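Local coordinates for protein carbohydrate esterase family 2 (CE2) (Chaetomium olivicolor, PDB 4XVH) that probably removes acetyl groups from xylan, as a family 2 carbohydrate esterase that joins an SGNH-type hydrolase domain to a beta-sandwich domain, at residues H250-T262 / K271-S283. Residues are numbered along the deposited sequence; the frame is centred on the assembly and turned at random.
Sequences HFFLLNSPMLSDT and KTTQTNAIKNAVS
Strand 250-254 runs nearly antiparallel to helix segment 271-283, their axes 9.0 Å apart at 163°, with Leu-253 opposite Ile-278, and the loop beyond the strand continues alongside the helix's N-terminal turns. This is the first half of a right-handed beta-alpha-beta crossover, completed by strand 289-292 in the parallel sheet of the SGNH hydrolase fold. Leu-253 lays CB on Ile-278 CG2 (3.6 Å), while its CD1 lies against Val-282 CG2. Asn-255 ND2 gives an in-plane N-H to Thr-275 OG1 (2.9 Å, 162°), whose hydroxyl donates to Lys-271 O; ND2 also bonds Asp-293 OD1 and OD1 accepts from Trp-294 N, fixing the amide's rotation. Gln-274 OE1 receives Ser-256 N at 2.9 Å. Lys-271, turned at chi2 (52°) toward the Ser-256 carbonyl, brings NZ to Ser-256 O (2.7 Å) from above the carbonyl plane; Trp-294 O is a second acceptor. A methionine in place of Lys-271 would probably leave both carbonyls without their ammonium donor and let the 256-259 turn shift. At the helix start, Asp-261 takes Thr-272 N on the syn lone pair of OD1 (2.8 Å) and the Thr-272 hydroxyl on OD2. Apolar packing thus seats the helix, whereas buried amides and an ammonium group tie down the loop, and the helix dipole is likely to stabilise the carboxylate.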
# COMPACT_ATOMS: atom_id res chain seq x y z
N HIS A 250 15.91 2.44 -7.09
CA HIS A 250 16.50 1.87 -5.89
C HIS A 250 15.46 1.05 -5.14
O HIS A 250 14.27 1.40 -5.13
CB HIS A 250 17.06 2.97 -4.98
CG HIS A 250 18.34 3.54 -5.48
ND1 HIS A 250 19.53 3.44 -4.79
CD2 HIS A 250 18.63 4.20 -6.63
CE1 HIS A 250 20.50 4.01 -5.49
NE2 HIS A 250 19.98 4.49 -6.60
N PHE A 251 15.90 -0.04 -4.52
CA PHE A 251 14.97 -0.93 -3.82
C PHE A 251 15.23 -0.90 -2.31
O PHE A 251 16.39 -0.95 -1.86
CB PHE A 251 15.10 -2.37 -4.38
CG PHE A 251 14.57 -2.50 -5.78
CD1 PHE A 251 15.30 -2.00 -6.85
CD2 PHE A 251 13.31 -3.05 -6.01
CE1 PHE A 251 14.82 -2.08 -8.14
CE2 PHE A 251 12.80 -3.14 -7.28
CZ PHE A 251 13.55 -2.65 -8.37
N PHE A 252 14.14 -0.84 -1.55
CA PHE A 252 14.16 -0.73 -0.11
C PHE A 252 13.44 -1.93 0.49
O PHE A 252 12.20 -2.03 0.42
CB PHE A 252 13.56 0.62 0.32
CG PHE A 252 14.36 1.78 -0.21
CD1 PHE A 252 14.13 2.26 -1.50
CD2 PHE A 252 15.46 2.27 0.49
CE1 PHE A 252 14.92 3.27 -2.05
CE2 PHE A 252 16.26 3.31 -0.07
CZ PHE A 252 15.98 3.80 -1.34
N LEU A 253 14.23 -2.83 1.05
CA LEU A 253 13.76 -4.12 1.55
C LEU A 253 13.67 -4.11 3.07
O LEU A 253 14.67 -3.96 3.77
CB LEU A 253 14.69 -5.25 1.08
CG LEU A 253 15.04 -5.24 -0.42
CD1 LEU A 253 15.85 -6.50 -0.83
CD2 LEU A 253 13.84 -5.11 -1.32
N LEU A 254 12.46 -4.25 3.59
CA LEU A 254 12.24 -4.10 5.03
C LEU A 254 11.99 -5.43 5.71
O LEU A 254 11.34 -6.31 5.16
CB LEU A 254 11.02 -3.20 5.31
CG LEU A 254 11.15 -1.67 5.22
CD1 LEU A 254 11.37 -1.19 3.78
CD2 LEU A 254 9.87 -1.02 5.85
N ASN A 255 12.45 -5.56 6.95
CA ASN A 255 12.05 -6.68 7.75
C ASN A 255 10.76 -6.30 8.51
O ASN A 255 10.24 -5.18 8.40
CB ASN A 255 13.19 -7.09 8.70
CG ASN A 255 13.68 -5.94 9.54
OD1 ASN A 255 13.06 -4.89 9.56
ND2 ASN A 255 14.80 -6.13 10.25
N SER A 256 10.26 -7.24 9.28
CA SER A 256 8.89 -7.13 9.78
C SER A 256 8.78 -6.67 11.23
O SER A 256 9.37 -7.29 12.12
CB SER A 256 8.20 -8.49 9.67
OG SER A 256 6.96 -8.42 10.32
N PRO A 257 7.99 -5.62 11.48
CA PRO A 257 7.69 -5.18 12.85
C PRO A 257 6.85 -6.20 13.63
O PRO A 257 6.76 -6.10 14.85
CB PRO A 257 6.90 -3.88 12.63
CG PRO A 257 6.14 -4.15 11.34
CD PRO A 257 7.20 -4.87 10.48
N MET A 258 6.26 -7.18 12.93
CA MET A 258 5.46 -8.21 13.59
C MET A 258 6.23 -9.49 13.88
O MET A 258 5.73 -10.33 14.62
CB MET A 258 4.22 -8.55 12.75
CG MET A 258 3.25 -7.38 12.64
SD MET A 258 1.77 -7.62 11.60
CE MET A 258 0.86 -8.82 12.61
N LEU A 259 7.42 -9.67 13.31
CA LEU A 259 8.21 -10.86 13.66
C LEU A 259 9.13 -10.54 14.83
O LEU A 259 9.58 -9.39 14.97
CB LEU A 259 9.04 -11.35 12.47
CG LEU A 259 8.20 -11.82 11.27
CD1 LEU A 259 9.12 -12.31 10.16
CD2 LEU A 259 7.23 -12.92 11.70
N SER A 260 9.40 -11.54 15.66
CA SER A 260 10.31 -11.36 16.79
C SER A 260 11.26 -12.54 16.85
O SER A 260 11.13 -13.49 16.06
CB SER A 260 9.54 -11.24 18.11
OG SER A 260 9.03 -12.50 18.47
N ASP A 261 12.20 -12.49 17.80
CA ASP A 261 13.08 -13.62 18.08
C ASP A 261 12.59 -14.42 19.27
O ASP A 261 13.29 -15.31 19.75
CB ASP A 261 14.52 -13.15 18.32
CG ASP A 261 15.19 -12.71 17.04
OD1 ASP A 261 14.72 -13.13 15.96
OD2 ASP A 261 16.15 -11.92 17.11
N THR A 262 11.39 -14.11 19.78
CA THR A 262 10.87 -14.86 20.92
C THR A 262 9.63 -15.68 20.60
O THR A 262 9.27 -16.57 21.34
CB THR A 262 10.56 -13.94 22.10
OG1 THR A 262 9.54 -13.01 21.71
CG2 THR A 262 11.79 -13.18 22.48
N LYS A 271 12.94 -13.07 13.59
CA LYS A 271 13.27 -11.70 13.16
C LYS A 271 14.72 -11.59 12.71
O LYS A 271 15.02 -10.99 11.68
CB LYS A 271 13.00 -10.71 14.29
CG LYS A 271 13.26 -9.24 13.93
CD LYS A 271 12.54 -8.79 12.64
CE LYS A 271 12.58 -7.26 12.48
NZ LYS A 271 11.66 -6.60 13.45
N THR A 272 15.63 -12.14 13.49
CA THR A 272 17.03 -12.18 13.07
C THR A 272 17.19 -13.01 11.80
O THR A 272 17.90 -12.62 10.88
CB THR A 272 17.90 -12.74 14.20
OG1 THR A 272 17.86 -11.82 15.30
CG2 THR A 272 19.36 -12.96 13.75
N THR A 273 16.52 -14.16 11.73
CA THR A 273 16.60 -15.02 10.53
C THR A 273 16.13 -14.25 9.27
O THR A 273 16.80 -14.28 8.23
CB THR A 273 15.77 -16.30 10.70
OG1 THR A 273 16.27 -17.04 11.82
CG2 THR A 273 15.87 -17.18 9.47
N GLN A 274 14.99 -13.55 9.37
CA GLN A 274 14.49 -12.75 8.24
C GLN A 274 15.45 -11.62 7.90
O GLN A 274 15.68 -11.31 6.73
CB GLN A 274 13.12 -12.13 8.52
CG GLN A 274 12.52 -11.44 7.27
CD GLN A 274 11.48 -10.39 7.60
OE1 GLN A 274 11.46 -9.84 8.71
NE2 GLN A 274 10.59 -10.11 6.63
N THR A 275 15.99 -11.00 8.95
CA THR A 275 16.86 -9.85 8.75
C THR A 275 18.10 -10.25 7.99
O THR A 275 18.47 -9.59 7.01
CB THR A 275 17.23 -9.22 10.09
OG1 THR A 275 16.03 -8.72 10.69
CG2 THR A 275 18.24 -8.09 9.90
N ASN A 276 18.71 -11.35 8.40
CA ASN A 276 19.91 -11.82 7.72
C ASN A 276 19.63 -12.24 6.28
O ASN A 276 20.45 -11.99 5.38
CB ASN A 276 20.54 -12.99 8.50
CG ASN A 276 21.19 -12.54 9.80
OD1 ASN A 276 21.57 -11.38 9.93
ND2 ASN A 276 21.33 -13.46 10.76
N ALA A 277 18.49 -12.90 6.06
CA ALA A 277 18.10 -13.30 4.71
C ALA A 277 17.95 -12.07 3.79
O ALA A 277 18.40 -12.08 2.64
CB ALA A 277 16.82 -14.09 4.74
N ILE A 278 17.35 -11.01 4.30
CA ILE A 278 17.17 -9.83 3.49
C ILE A 278 18.51 -9.16 3.19
O ILE A 278 18.76 -8.75 2.06
CB ILE A 278 16.17 -8.84 4.18
CG1 ILE A 278 14.76 -9.41 4.07
CG2 ILE A 278 16.24 -7.43 3.56
CD1 ILE A 278 13.71 -8.66 4.91
N LYS A 279 19.38 -9.09 4.19
CA LYS A 279 20.70 -8.50 3.99
C LYS A 279 21.48 -9.28 2.96
O LYS A 279 22.18 -8.70 2.12
CB LYS A 279 21.48 -8.46 5.31
CG LYS A 279 20.89 -7.47 6.34
CD LYS A 279 21.77 -7.41 7.58
CE LYS A 279 21.33 -6.34 8.57
NZ LYS A 279 22.19 -6.38 9.82
N ASN A 280 21.36 -10.59 3.03
CA ASN A 280 21.95 -11.44 1.99
C ASN A 280 21.42 -11.07 0.60
O ASN A 280 22.19 -10.91 -0.33
CB ASN A 280 21.67 -12.92 2.28
CG ASN A 280 22.68 -13.52 3.24
OD1 ASN A 280 23.75 -12.95 3.47
ND2 ASN A 280 22.35 -14.68 3.80
N ALA A 281 20.10 -10.95 0.46
CA ALA A 281 19.49 -10.54 -0.80
C ALA A 281 20.04 -9.19 -1.26
O ALA A 281 20.39 -9.01 -2.44
CB ALA A 281 17.95 -10.48 -0.67
N VAL A 282 20.12 -8.24 -0.34
CA VAL A 282 20.67 -6.91 -0.65
C VAL A 282 22.10 -7.02 -1.15
O VAL A 282 22.45 -6.41 -2.15
CB VAL A 282 20.61 -5.98 0.58
CG1 VAL A 282 21.50 -4.74 0.36
CG2 VAL A 282 19.17 -5.60 0.86
N SER A 283 22.91 -7.82 -0.48
CA SER A 283 24.28 -8.06 -0.93
C SER A 283 24.33 -8.62 -2.37
O SER A 283 25.14 -8.17 -3.19
CB SER A 283 24.99 -9.00 0.04
OG SER A 283 26.36 -9.17 -0.29
O HOH W 1 9.20 -7.68 6.27